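Local coordinates for xylose isomerase-like TIM barrel domain-containing protein (Thermus thermophilus, PDB 3AYV), which is of unknown function but binds several zinc ions in a TIM barrel, may take part in protection against oxidative stress, and perhaps acts as an AP-endonuclease-like phosphodiesterase, at residues L188-G193 against L206-W211; L113-A118 against R147-A152; W59-L64 against R71-R76. All blocks are in the same frame, centred on the assembly; numbering follows the deposited sequence.

Contact 1 (L188-G193 against L206-W211)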
loop_
_atom_site.group_PDB
_atom_site.type_symbol
_atom_site.label_atom_id
_atom_site.label_comp_id
_atom_site.label_asym_id
_atom_site.label_seq_id
_atom_site.Cartn_x
_atom_site.Cartn_y
_atom_site.Cartn_z
ATOM N N LEU A 188 3.944 5.891 4.558
ATOM C CA LEU A 188 4.546 6.659 5.648
ATOM C C LEU A 188 3.541 7.136 6.669
ATOM O O LEU A 188 2.493 7.666 6.312
ATOM C CB LEU A 188 5.271 7.877 5.095
ATOM C CG LEU A 188 6.427 7.594 4.116
ATOM C CD1 LEU A 188 6.964 8.971 3.702
ATOM C CD2 LEU A 188 7.507 6.793 4.796
ATOM N N ASN A 189 3.882 6.921 7.932
ATOM C CA ASN A 189 3.166 7.492 9.069
ATOM C C ASN A 189 3.972 7.159 10.311
ATOM O O ASN A 189 5.066 6.607 10.174
ATOM C CB ASN A 189 1.704 6.991 9.140
ATOM C CG ASN A 189 1.591 5.474 9.220
ATOM O OD1 ASN A 189 2.411 4.806 9.856
ATOM N ND2 ASN A 189 0.565 4.923 8.564
ATOM N N ASP A 190 3.460 7.505 11.500
ATOM C CA ASP A 190 4.114 7.107 12.730
ATOM C C ASP A 190 3.138 6.419 13.693
ATOM O O ASP A 190 1.918 6.487 13.530
ATOM C CB ASP A 190 4.830 8.293 13.401
ATOM C CG ASP A 190 6.164 7.895 14.021
ATOM O OD1 ASP A 190 6.389 6.689 14.271
ATOM O OD2 ASP A 190 6.982 8.796 14.336
ATOM N N THR A 191 3.713 5.752 14.675
ATOM C CA THR A 191 2.974 4.921 15.605
ATOM C C THR A 191 3.637 5.063 16.974
ATOM O O THR A 191 4.826 5.391 17.069
ATOM C CB THR A 191 3.001 3.435 15.169
ATOM O OG1 THR A 191 2.513 2.622 16.250
ATOM C CG2 THR A 191 4.429 2.975 14.795
ATOM N N ASP A 192 2.865 4.810 18.025
ATOM C CA ASP A 192 3.418 4.705 19.374
ATOM C C ASP A 192 4.117 3.377 19.665
ATOM O O ASP A 192 4.622 3.158 20.776
ATOM C CB ASP A 192 2.316 4.984 20.409
ATOM C CG ASP A 192 1.108 4.039 20.289
ATOM O OD1 ASP A 192 1.102 3.087 19.477
ATOM O OD2 ASP A 192 0.138 4.257 21.046
ATOM N N GLY A 193 4.150 2.485 18.670
ATOM C CA GLY A 193 4.732 1.186 18.835
ATOM C C GLY A 193 3.767 0.134 19.331
ATOM O O GLY A 193 4.180 -1.007 19.551
ATOM N N LEU A 206 8.989 5.661 15.315
ATOM C CA LEU A 206 9.664 5.039 14.157
ATOM C C LEU A 206 11.015 5.671 13.751
ATOM O O LEU A 206 11.787 5.048 13.030
ATOM C CB LEU A 206 8.732 4.910 12.930
ATOM C CG LEU A 206 7.584 3.884 13.044
ATOM C CD1 LEU A 206 6.778 3.867 11.756
ATOM C CD2 LEU A 206 8.137 2.460 13.406
ATOM N N GLY A 207 11.303 6.889 14.212
ATOM C CA GLY A 207 12.636 7.506 13.964
ATOM C C GLY A 207 13.004 7.644 12.488
ATOM O O GLY A 207 14.135 7.317 12.074
ATOM N N HIS A 208 12.061 8.120 11.680
ATOM C CA HIS A 208 12.278 8.170 10.226
ATOM C C HIS A 208 13.538 8.915 9.811
ATOM O O HIS A 208 14.118 8.620 8.763
ATOM C CB HIS A 208 11.099 8.811 9.500
ATOM C CG HIS A 208 9.804 8.083 9.698
ATOM N ND1 HIS A 208 9.275 7.231 8.753
ATOM C CD2 HIS A 208 8.942 8.076 10.742
ATOM C CE1 HIS A 208 8.129 6.739 9.200
ATOM N NE2 HIS A 208 7.913 7.228 10.408
ATOM N N GLY A 209 13.926 9.910 10.600
ATOM C CA GLY A 209 15.162 10.650 10.320
ATOM C C GLY A 209 16.383 9.746 10.199
ATOM O O GLY A 209 17.301 10.028 9.411
ATOM N N ALA A 210 16.400 8.657 10.964
ATOM C CA ALA A 210 17.514 7.721 10.953
ATOM C C ALA A 210 17.600 6.818 9.709
ATOM O O ALA A 210 18.678 6.300 9.414
ATOM C CB ALA A 210 17.527 6.865 12.252
ATOM N N TRP A 211 16.496 6.622 8.969
ATOM C CA TRP A 211 16.517 5.639 7.877
ATOM C C TRP A 211 15.871 6.040 6.564
ATOM O O TRP A 211 16.101 5.389 5.545
ATOM C CB TRP A 211 15.950 4.279 8.365
ATOM C CG TRP A 211 14.516 4.347 8.842
ATOM C CD1 TRP A 211 14.090 4.529 10.141
ATOM C CD2 TRP A 211 13.331 4.238 8.043
ATOM N NE1 TRP A 211 12.713 4.529 10.180
ATOM C CE2 TRP A 211 12.225 4.355 8.912
ATOM C CE3 TRP A 211 13.093 4.024 6.675
ATOM C CZ2 TRP A 211 10.900 4.275 8.454
ATOM C CZ3 TRP A 211 11.773 3.954 6.224
ATOM C CH2 TRP A 211 10.699 4.085 7.109
#

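Contact 2 (L113-A118 against R147-A152)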
loop_
_atom_site.group_PDB
_atom_site.type_symbol
_atom_site.label_atom_id
_atom_site.label_comp_id
_atom_site.label_asym_id
_atom_site.label_seq_id
_atom_site.Cartn_x
_atom_site.Cartn_y
_atom_site.Cartn_z
ATOM N N LEU A 113 4.948 -19.429 -1.902
ATOM C CA LEU A 113 4.788 -19.870 -3.291
ATOM C C LEU A 113 3.314 -20.111 -3.668
ATOM O O LEU A 113 2.911 -19.789 -4.797
ATOM C CB LEU A 113 5.699 -21.070 -3.638
ATOM C CG LEU A 113 7.137 -20.669 -4.066
ATOM C CD1 LEU A 113 7.153 -19.776 -5.326
ATOM C CD2 LEU A 113 7.943 -20.030 -2.933
ATOM N N PRO A 114 2.491 -20.643 -2.725
ATOM C CA PRO A 114 1.071 -20.715 -3.044
ATOM C C PRO A 114 0.478 -19.331 -3.335
ATOM O O PRO A 114 -0.375 -19.197 -4.231
ATOM C CB PRO A 114 0.464 -21.332 -1.766
ATOM C CG PRO A 114 1.540 -22.307 -1.348
ATOM C CD PRO A 114 2.813 -21.496 -1.559
ATOM N N LEU A 115 0.920 -18.312 -2.603
ATOM C CA LEU A 115 0.490 -16.932 -2.915
ATOM C C LEU A 115 0.979 -16.467 -4.314
ATOM O O LEU A 115 0.191 -15.928 -5.099
ATOM C CB LEU A 115 0.920 -15.937 -1.834
ATOM C CG LEU A 115 0.481 -14.477 -2.114
ATOM C CD1 LEU A 115 -1.057 -14.403 -2.025
ATOM C CD2 LEU A 115 1.134 -13.554 -1.096
ATOM N N ALA A 116 2.237 -16.737 -4.645
ATOM C CA ALA A 116 2.773 -16.329 -5.958
ATOM C C ALA A 116 1.921 -16.950 -7.054
ATOM O O ALA A 116 1.604 -16.301 -8.065
ATOM C CB ALA A 116 4.235 -16.780 -6.106
ATOM N N GLU A 117 1.560 -18.220 -6.858
ATOM C CA GLU A 117 0.732 -18.914 -7.819
ATOM C C GLU A 117 -0.670 -18.307 -7.901
ATOM O O GLU A 117 -1.173 -18.047 -8.984
ATOM C CB GLU A 117 0.673 -20.413 -7.479
ATOM C CG GLU A 117 -0.352 -21.164 -8.330
ATOM C CD GLU A 117 -0.445 -22.625 -7.946
ATOM O OE1 GLU A 117 0.117 -23.471 -8.680
ATOM O OE2 GLU A 117 -1.068 -22.907 -6.892
ATOM N N ALA A 118 -1.287 -18.058 -6.749
ATOM C CA ALA A 118 -2.632 -17.496 -6.702
ATOM C C ALA A 118 -2.689 -16.084 -7.308
ATOM O O ALA A 118 -3.753 -15.637 -7.807
ATOM C CB ALA A 118 -3.156 -17.493 -5.246
ATOM N N ARG A 147 9.951 -12.278 0.326
ATOM C CA ARG A 147 11.019 -12.393 -0.670
ATOM C C ARG A 147 10.739 -13.445 -1.786
ATOM O O ARG A 147 10.925 -13.136 -2.964
ATOM C CB ARG A 147 12.368 -12.649 0.032
ATOM C CG ARG A 147 13.573 -12.476 -0.895
ATOM C CD ARG A 147 14.876 -12.614 -0.129
ATOM N NE ARG A 147 15.246 -11.372 0.554
ATOM C CZ ARG A 147 15.872 -10.354 -0.036
ATOM N NH1 ARG A 147 16.185 -10.413 -1.328
ATOM N NH2 ARG A 147 16.179 -9.266 0.668
ATOM N N PRO A 148 10.296 -14.672 -1.429
ATOM C CA PRO A 148 10.024 -15.649 -2.509
ATOM C C PRO A 148 8.840 -15.275 -3.422
ATOM O O PRO A 148 8.803 -15.675 -4.611
ATOM C CB PRO A 148 9.685 -16.931 -1.735
ATOM C CG PRO A 148 10.300 -16.719 -0.316
ATOM C CD PRO A 148 10.017 -15.257 -0.094
ATOM N N VAL A 149 7.865 -14.547 -2.890
ATOM C CA VAL A 149 6.741 -14.096 -3.728
ATOM C C VAL A 149 7.283 -13.158 -4.799
ATOM O O VAL A 149 6.953 -13.276 -5.995
ATOM C CB VAL A 149 5.637 -13.364 -2.921
ATOM C CG1 VAL A 149 4.417 -13.066 -3.810
ATOM C CG2 VAL A 149 5.207 -14.197 -1.688
ATOM N N LEU A 150 8.079 -12.182 -4.358
ATOM C CA LEU A 150 8.730 -11.257 -5.288
ATOM C C LEU A 150 9.631 -11.981 -6.284
ATOM O O LEU A 150 9.586 -11.697 -7.494
ATOM C CB LEU A 150 9.537 -10.211 -4.503
ATOM C CG LEU A 150 8.707 -9.437 -3.470
ATOM C CD1 LEU A 150 9.592 -8.651 -2.537
ATOM C CD2 LEU A 150 7.744 -8.510 -4.216
ATOM N N GLU A 151 10.445 -12.909 -5.801
ATOM C CA GLU A 151 11.405 -13.594 -6.688
ATOM C C GLU A 151 10.691 -14.446 -7.729
ATOM O O GLU A 151 11.109 -14.499 -8.889
ATOM C CB GLU A 151 12.275 -14.544 -5.897
ATOM C CG GLU A 151 13.167 -13.993 -4.872
ATOM C CD GLU A 151 13.927 -15.156 -4.245
ATOM O OE1 GLU A 151 13.472 -15.695 -3.194
ATOM O OE2 GLU A 151 14.920 -15.584 -4.865
ATOM N N ALA A 152 9.636 -15.147 -7.300
ATOM C CA ALA A 152 8.856 -15.968 -8.224
ATOM C C ALA A 152 8.294 -15.129 -9.362
ATOM O O ALA A 152 8.185 -15.605 -10.511
ATOM C CB ALA A 152 7.732 -16.753 -7.488
#

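Contact 3 (W59-L64 against R71-R76)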
loop_
_atom_site.group_PDB
_atom_site.type_symbol
_atom_site.label_atom_id
_atom_site.label_comp_id
_atom_site.label_asym_id
_atom_site.label_seq_id
_atom_site.Cartn_x
_atom_site.Cartn_y
_atom_site.Cartn_z
ATOM N N TRP A 59 -9.834 -5.652 3.276
ATOM C CA TRP A 59 -10.479 -6.081 4.524
ATOM C C TRP A 59 -11.097 -7.464 4.352
ATOM O O TRP A 59 -11.916 -7.672 3.459
ATOM C CB TRP A 59 -11.542 -5.077 4.989
ATOM C CG TRP A 59 -10.995 -3.880 5.695
ATOM C CD1 TRP A 59 -11.080 -2.581 5.278
ATOM C CD2 TRP A 59 -10.296 -3.859 6.952
ATOM N NE1 TRP A 59 -10.488 -1.751 6.202
ATOM C CE2 TRP A 59 -9.975 -2.513 7.225
ATOM C CE3 TRP A 59 -9.877 -4.855 7.852
ATOM C CZ2 TRP A 59 -9.277 -2.120 8.386
ATOM C CZ3 TRP A 59 -9.173 -4.464 9.012
ATOM C CH2 TRP A 59 -8.885 -3.108 9.259
ATOM N N ASN A 60 -10.711 -8.405 5.235
ATOM C CA ASN A 60 -11.260 -9.764 5.223
ATOM C C ASN A 60 -11.015 -10.543 3.944
ATOM O O ASN A 60 -11.732 -11.485 3.649
ATOM C CB ASN A 60 -12.762 -9.740 5.528
ATOM C CG ASN A 60 -13.069 -9.050 6.843
ATOM O OD1 ASN A 60 -13.686 -7.973 6.869
ATOM N ND2 ASN A 60 -12.603 -9.650 7.950
ATOM N N LEU A 61 -9.997 -10.153 3.183
ATOM C CA LEU A 61 -9.679 -10.888 1.966
ATOM C C LEU A 61 -8.395 -11.699 2.114
ATOM O O LEU A 61 -7.477 -11.299 2.824
ATOM C CB LEU A 61 -9.514 -9.917 0.782
ATOM C CG LEU A 61 -10.738 -9.014 0.517
ATOM C CD1 LEU A 61 -10.490 -8.068 -0.668
ATOM C CD2 LEU A 61 -12.035 -9.782 0.325
ATOM N N ASP A 62 -8.338 -12.827 1.402
ATOM C CA ASP A 62 -7.152 -13.662 1.343
ATOM C C ASP A 62 -7.311 -14.656 0.193
ATOM O O ASP A 62 -8.239 -15.492 0.203
ATOM C CB ASP A 62 -6.950 -14.416 2.685
ATOM C CG ASP A 62 -5.711 -15.263 2.684
ATOM O OD1 ASP A 62 -4.873 -15.109 1.764
ATOM O OD2 ASP A 62 -5.556 -16.099 3.607
ATOM N N LEU A 63 -6.408 -14.569 -0.789
ATOM C CA LEU A 63 -6.388 -15.534 -1.893
ATOM C C LEU A 63 -6.187 -16.985 -1.413
ATOM O O LEU A 63 -6.560 -17.937 -2.119
ATOM C CB LEU A 63 -5.304 -15.169 -2.928
ATOM C CG LEU A 63 -5.573 -13.894 -3.746
ATOM C CD1 LEU A 63 -4.334 -13.588 -4.611
ATOM C CD2 LEU A 63 -6.838 -14.097 -4.636
ATOM N N LEU A 64 -5.608 -17.130 -0.230
ATOM C CA LEU A 64 -5.282 -18.443 0.308
ATOM C C LEU A 64 -6.187 -18.790 1.495
ATOM O O LEU A 64 -5.858 -19.701 2.274
ATOM C CB LEU A 64 -3.817 -18.481 0.732
ATOM C CG LEU A 64 -2.760 -18.175 -0.335
ATOM C CD1 LEU A 64 -1.424 -18.365 0.345
ATOM C CD2 LEU A 64 -2.910 -19.119 -1.574
ATOM N N ARG A 71 -11.880 -16.953 -1.075
ATOM C CA ARG A 71 -10.865 -16.957 -2.152
ATOM C C ARG A 71 -11.447 -16.371 -3.435
ATOM O O ARG A 71 -10.790 -15.577 -4.090
ATOM C CB ARG A 71 -10.372 -18.370 -2.432
ATOM C CG ARG A 71 -9.610 -19.011 -1.249
ATOM C CD ARG A 71 -8.698 -20.182 -1.702
ATOM N NE ARG A 71 -9.424 -21.297 -2.323
ATOM C CZ ARG A 71 -9.944 -22.332 -1.644
ATOM N NH1 ARG A 71 -9.865 -22.401 -0.310
ATOM N NH2 ARG A 71 -10.565 -23.305 -2.301
ATOM N N GLY A 72 -12.658 -16.809 -3.785
ATOM C CA GLY A 72 -13.376 -16.330 -4.975
ATOM C C GLY A 72 -13.634 -14.826 -4.930
ATOM O O GLY A 72 -13.365 -14.087 -5.897
ATOM N N LEU A 73 -14.170 -14.368 -3.801
ATOM C CA LEU A 73 -14.437 -12.947 -3.580
ATOM C C LEU A 73 -13.153 -12.096 -3.675
ATOM O O LEU A 73 -13.145 -11.003 -4.300
ATOM C CB LEU A 73 -15.107 -12.743 -2.210
ATOM C CG LEU A 73 -15.380 -11.271 -1.867
ATOM C CD1 LEU A 73 -16.482 -10.592 -2.759
ATOM C CD2 LEU A 73 -15.719 -11.117 -0.377
ATOM N N THR A 74 -12.081 -12.601 -3.051
ATOM C CA THR A 74 -10.787 -11.910 -3.038
ATOM C C THR A 74 -10.278 -11.704 -4.471
ATOM O O THR A 74 -9.874 -10.595 -4.840
ATOM C CB THR A 74 -9.719 -12.687 -2.217
ATOM O OG1 THR A 74 -10.196 -12.829 -0.868
ATOM C CG2 THR A 74 -8.408 -11.902 -2.152
ATOM N N LEU A 75 -10.312 -12.776 -5.253
ATOM C CA LEU A 75 -9.904 -12.667 -6.651
ATOM C C LEU A 75 -10.746 -11.632 -7.403
ATOM O O LEU A 75 -10.167 -10.762 -8.087
ATOM C CB LEU A 75 -9.917 -14.031 -7.347
ATOM C CG LEU A 75 -9.362 -14.057 -8.781
ATOM C CD1 LEU A 75 -7.902 -13.561 -8.803
ATOM C CD2 LEU A 75 -9.483 -15.491 -9.336
ATOM N N ARG A 76 -12.075 -11.695 -7.253
ATOM C CA ARG A 76 -12.977 -10.713 -7.903
ATOM C C ARG A 76 -12.679 -9.272 -7.471
ATOM O O ARG A 76 -12.636 -8.349 -8.318
ATOM C CB ARG A 76 -14.462 -11.062 -7.687
ATOM C CG ARG A 76 -14.939 -12.322 -8.404
ATOM C CD ARG A 76 -16.488 -12.538 -8.319
ATOM N NE ARG A 76 -17.078 -12.560 -6.966
ATOM C CZ ARG A 76 -17.216 -13.662 -6.214
ATOM N NH1 ARG A 76 -16.770 -14.839 -6.633
ATOM N NH2 ARG A 76 -17.771 -13.581 -5.016
#

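Contact 1 (L188-G193 against L206-W211)
The long loop between strands 185-188 and 219-222 of the TIM barrel folds back on itself here, bringing Asp190 against the backbone of Leu206 and Asn189 against the ring of His208. Asp190 OD1 accepts the N-H of Leu206 at 3.0 Å on its syn lone pair, with an N-H...O angle of 156°. Asp190 OD1 also takes Thr191 N at 2.9 Å, on its anti side but tilted out of the carboxylate plane. Leu206 runs past the carboxylate in the opposite direction, and OD1 lies 3.2 Å from Leu206 CB. Beyond it, Leu206 CG meets Thr191 CG2 at 3.7 Å. The His208 ring presents its edge to Asn189 O, and His208 NE2 donates to that carbonyl at 2.9 Å, a weak bond bent to 123°. On the zinc side, Asn189 ND2 is hydrogen-bonded to the backbone carbonyl of the zinc ligand Glu223. Trp211 NE1 ties 206-211 to itself by bonding Leu206 O at 3.0 Å, in the plane of the indole. The two N-H groups on OD1, with a weak third from Gly204 N on OD2, would hold the rotation of the buried carboxylate, and its charge is probably stabilised by these backbone dipoles.

Contact 2 (L113-A118 against R147-A152)
Pro148 offers the one ring that 113-118 and 147-152 bring together, a puckered one, touched at its CB by Leu113 CD2 at 3.8 Å, the two side chains crossing at about a right angle. The other branch of the same leucine, Leu113 CD1, lies 3.8 Å from Ala152 CB, so its fork reaches residues one helical turn apart. Ala152 CB is also 3.8 Å from Ala116 CB, and this small pair lets the backbones come close: the CA atoms of Ala116 and Val149 are 5.1 Å apart. The short segments pass with their axes 8.5 Å apart and a crossing angle of -39°. They lie on helices 112-118 and 147-153, which follow the neighbouring parallel strands 92-96 and 132-136 in the outer helical layer of the TIM barrel. Val149 packs with both branches: CG1, anti to its backbone N (chi1 -173°), lies 4.2 Å from Ala116 CA, while CG2 meets Leu115 CD2 at 4.2 Å on the buried side. Leu115 also touches Ser97, just after strand 92-96. One residue on from Ala152, still in helix 147-153, His153 NE2 makes a hydrogen bond with Ala116 O.

Contact 3 (W59-L64 against R71-R76)
The loop after strand 52-55 is laid against the early turns of helix 68-87 by one side-chain-to-backbone hydrogen bond and a set of leucine contacts, with Thr74 facing Leu61, Asp62 and Leu63. Thr74 OG1 accepts the N-H of Asp62 at 2.9 Å, with an N-H...O angle of 144°, and it is also hydrogen-bonded to Val70 O one turn back in its own helix. Its chi1 of -59° sets OG1 beside the backbone N and leaves CG2 anti to that N, where the methyl packs at 3.7 Å on Leu63 CD2. Leu61 slides past Thr74 in the opposite direction, and Leu61 CB is 3.4 Å from Thr74 OG1. The Leu61 and Leu73 side chains cross at about a right angle, their CD2 atoms 4.0 Å apart. In the TIM barrel this connection doubles back onto the helix it leads to. Replacing Thr74 by alanine would probably leave the Asp62 N-H without its acceptor and open a gap beside Leu63 CD2. Within the loop, Asp62 OD1 accepts from Leu64 N at 2.9 Å to close an Asx turn, the donor standing well above the carboxylate plane (75° out of it), and it forms a salt bridge with Arg111. Nearer the start of the helix, the CG and CD of Arg71 sit against the carbonyl oxygen of Leu63, CD 3.1 Å from Leu63 O, while Arg71 NH1 is bonded to Ser65 O. Leu63 CD2 reaches Leu75 CB at 4.1 Å, and Leu75 in turn rests on Leu121 and Val122 of helix 120-129.

Contacts 2 and 3 are neighbours, their centres 16 Å apart, and they touch: Leu64 CD2 lies 3.7 Å from Pro114 O, and Leu63 CD1 3.8 Å from Ala118 O, so helix 112-118 is packed by the 59-64 loop as well as by helix 147-153. Contact 1 stands apart, 29 Å from contact 2 and 31 Å from contact 3 between centres, and across the chain's centre from contact 3. It comes nearest the metals: the Asn189 side chain is about 5 Å from a bound zinc ion and about 3 Å from that of the zinc ligand His198. The side chains of Leu61 and Leu115 are about 12 and 14 Å from zinc, and each about 8 Å from that of the zinc ligand His96.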